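Local coordinates for arylesterase (Sulfolobus solfataricus, PDB 5L2P), which hydrolyses aromatic esters and organophosphates such as phenyl acetate and paraoxon, with broad substrate specificity, at residues T124-C129 with V162-L167. Sequence-based numbering, arbitrary orientation.
Sequences TAVYDC and VAATSL
In this alpha/beta hydrolase fold, Val-126 and Ala-164 join two neighbouring helices, 124-138 and 157-171, the second of which follows directly on the probable nucleophile Ser-156 at the end of strand 150-155. The contact is small, 124 Å² over both sides, and buried; its backbones come within 6.6 Å at the CA atoms of Val-126 and Thr-165. Val-126 does most of the reaching. A chi1 of 179° sets CG1 opposite the backbone N and carries that methyl to 3.8 Å from Ala-164 CB, while the other branch, Val-126 CG2, lies 4.2 Å from the same CB. The single methyl of Ala-164 thus meets both arms of the valine fork, an ordinary van der Waals contact between a branched and a short side chain. Leu-161, Leu-168 and Tyr-217 add further apolar contacts around Val-126.

Nearly one turn beyond Val-126, Cys-129 directs its CB at Thr-165, where CB and OG1 approach to 4.3 Å. Its sulfur is not the leading atom: chi1 of -71° swings SG away from the threonine, 5.5 Å from Thr-165 OG1. That hydroxyl is turned back onto its own helix, hydrogen-bonded to Leu-161 O, which satisfies its polarity within an otherwise apolar interface. Phe-81 of strand 77-81 touches both Cys-129 and Thr-165, so the helix pair rests together on the central sheet. The arrangement is helix-to-helix packing beside the likely nucleophile elbow, away from the predicted catalytic residues. Behind the interface Ser-166 also bonds back along its helix, OG lying 3.0 Å from Val-162 O and tilted 27° out of the carbonyl plane; this oxygen is gripped twice, by Ser-166 OG and Ser-166 N approaching from opposite faces.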
ATOM      1  N   THR A 124      28.307 -16.411 -14.819  1.00 51.17           N
ATOM      2  CA  THR A 124      28.287 -17.336 -15.957  1.00 50.14           C
ATOM      3  C   THR A 124      26.982 -17.289 -16.727  1.00 48.51           C
ATOM      4  O   THR A 124      26.986 -17.093 -17.938  1.00 47.01           O
ATOM      5  CB  THR A 124      28.519 -18.801 -15.495  1.00 54.25           C
ATOM      6  OG1 THR A 124      29.733 -18.906 -14.752  1.00 56.33           O
ATOM      7  CG2 THR A 124      28.618 -19.772 -16.691  1.00 54.02           C
ATOM      8  N   ALA A 125      25.857 -17.423 -16.025  1.00 50.10           N
ATOM      9  CA  ALA A 125      24.510 -17.313 -16.655  1.00 51.55           C
ATOM     10  C   ALA A 125      24.305 -16.030 -17.457  1.00 54.13           C
ATOM     11  O   ALA A 125      23.713 -16.057 -18.543  1.00 53.74           O
ATOM     12  CB  ALA A 125      23.402 -17.415 -15.611  1.00 50.88           C
ATOM     13  N   VAL A 126      24.810 -14.905 -16.939  1.00 56.15           N
ATOM     14  CA  VAL A 126      24.615 -13.621 -17.613  1.00 58.21           C
ATOM     15  C   VAL A 126      25.366 -13.594 -18.932  1.00 57.67           C
ATOM     16  O   VAL A 126      24.842 -13.147 -19.965  1.00 58.62           O
ATOM     17  CB  VAL A 126      25.070 -12.430 -16.749  1.00 59.53           C
ATOM     18  CG1 VAL A 126      24.857 -11.118 -17.508  1.00 57.92           C
ATOM     19  CG2 VAL A 126      24.316 -12.437 -15.419  1.00 59.70           C
ATOM     20  N   TYR A 127      26.605 -14.064 -18.894  1.00 58.54           N
ATOM     21  CA  TYR A 127      27.415 -14.123 -20.117  1.00 62.11           C
ATOM     22  C   TYR A 127      26.969 -15.195 -21.112  1.00 61.82           C
ATOM     23  O   TYR A 127      27.102 -14.974 -22.323  1.00 67.85           O
ATOM     24  CB  TYR A 127      28.890 -14.261 -19.781  1.00 65.71           C
ATOM     25  CG  TYR A 127      29.462 -12.966 -19.259  1.00 67.65           C
ATOM     26  CD1 TYR A 127      29.542 -11.843 -20.088  1.00 70.05           C
ATOM     27  CD2 TYR A 127      29.899 -12.846 -17.942  1.00 69.91           C
ATOM     28  CE1 TYR A 127      30.032 -10.640 -19.615  1.00 75.89           C
ATOM     29  CE2 TYR A 127      30.418 -11.637 -17.463  1.00 72.64           C
ATOM     30  CZ  TYR A 127      30.468 -10.543 -18.307  1.00 74.76           C
ATOM     31  OH  TYR A 127      30.962  -9.348 -17.886  1.00 77.70           O
ATOM     32  N   ASP A 128      26.432 -16.313 -20.620  1.00 58.24           N
ATOM     33  CA  ASP A 128      25.875 -17.323 -21.521  1.00 60.33           C
ATOM     34  C   ASP A 128      24.712 -16.752 -22.311  1.00 57.78           C
ATOM     35  O   ASP A 128      24.595 -17.003 -23.518  1.00 57.25           O
ATOM     36  CB  ASP A 128      25.379 -18.585 -20.766  1.00 63.29           C
ATOM     37  CG  ASP A 128      26.505 -19.537 -20.390  1.00 64.85           C
ATOM     38  OD1 ASP A 128      27.683 -19.266 -20.693  1.00 68.08           O
ATOM     39  OD2 ASP A 128      26.212 -20.546 -19.734  1.00 64.67           O
ATOM     40  N   CYS A 129      23.842 -15.998 -21.622  1.00 56.11           N
ATOM     41  CA  CYS A 129      22.679 -15.424 -22.273  1.00 53.51           C
ATOM     42  C   CYS A 129      23.107 -14.334 -23.238  1.00 52.38           C
ATOM     43  O   CYS A 129      22.538 -14.219 -24.323  1.00 53.31           O
ATOM     44  CB  CYS A 129      21.702 -14.887 -21.249  1.00 56.63           C
ATOM     45  SG  CYS A 129      20.812 -16.137 -20.267  1.00 56.22           S
ATOM     46  N   VAL A 162      17.397 -10.760 -18.310  1.00 51.26           N
ATOM     47  CA  VAL A 162      16.962  -9.732 -19.251  1.00 49.86           C
ATOM     48  C   VAL A 162      17.508  -8.335 -18.858  1.00 48.43           C
ATOM     49  O   VAL A 162      18.056  -7.608 -19.685  1.00 45.02           O
ATOM     50  CB  VAL A 162      15.425  -9.651 -19.338  1.00 48.76           C
ATOM     51  CG1 VAL A 162      14.977  -8.368 -20.044  1.00 48.02           C
ATOM     52  CG2 VAL A 162      14.856 -10.868 -20.063  1.00 49.73           C
ATOM     53  N   ALA A 163      17.391  -7.994 -17.590  1.00 49.01           N
ATOM     54  CA  ALA A 163      17.865  -6.670 -17.117  1.00 50.91           C
ATOM     55  C   ALA A 163      19.383  -6.603 -17.178  1.00 53.83           C
ATOM     56  O   ALA A 163      19.956  -5.596 -17.645  1.00 56.99           O
ATOM     57  CB  ALA A 163      17.384  -6.385 -15.705  1.00 48.68           C
ATOM     58  N   ALA A 164      20.045  -7.697 -16.768  1.00 56.91           N
ATOM     59  CA  ALA A 164      21.523  -7.751 -16.755  1.00 57.25           C
ATOM     60  C   ALA A 164      22.101  -7.674 -18.174  1.00 57.88           C
ATOM     61  O   ALA A 164      23.071  -6.992 -18.415  1.00 59.43           O
ATOM     62  CB  ALA A 164      21.998  -9.014 -16.050  1.00 59.71           C
ATOM     63  N   THR A 165      21.495  -8.415 -19.087  1.00 58.25           N
ATOM     64  CA  THR A 165      21.833  -8.421 -20.495  1.00 57.30           C
ATOM     65  C   THR A 165      21.735  -7.077 -21.152  1.00 53.68           C
ATOM     66  O   THR A 165      22.487  -6.781 -22.066  1.00 53.59           O
ATOM     67  CB  THR A 165      20.797  -9.309 -21.209  1.00 60.25           C
ATOM     68  OG1 THR A 165      21.057 -10.684 -20.886  1.00 67.08           O
ATOM     69  CG2 THR A 165      20.765  -9.131 -22.696  1.00 62.03           C
ATOM     70  N   SER A 166      20.723  -6.318 -20.769  1.00 52.98           N
ATOM     71  CA  SER A 166      20.497  -4.986 -21.338  1.00 53.22           C
ATOM     72  C   SER A 166      21.641  -4.040 -20.979  1.00 53.46           C
ATOM     73  O   SER A 166      22.008  -3.187 -21.773  1.00 51.63           O
ATOM     74  CB  SER A 166      19.195  -4.398 -20.815  1.00 54.09           C
ATOM     75  OG  SER A 166      18.081  -5.089 -21.337  1.00 58.12           O
ATOM     76  N   LEU A 167      22.197  -4.204 -19.783  1.00 52.18           N
ATOM     77  CA  LEU A 167      23.349  -3.418 -19.366  1.00 54.08           C
ATOM     78  C   LEU A 167      24.611  -3.768 -20.129  1.00 58.36           C
ATOM     79  O   LEU A 167      25.390  -2.866 -20.493  1.00 60.25           O
ATOM     80  CB  LEU A 167      23.614  -3.615 -17.875  1.00 54.85           C
ATOM     81  CG  LEU A 167      22.515  -3.157 -16.905  1.00 52.95           C
ATOM     82  CD1 LEU A 167      22.878  -3.526 -15.463  1.00 52.66           C
ATOM     83  CD2 LEU A 167      22.356  -1.661 -17.065  1.00 52.69           C
TER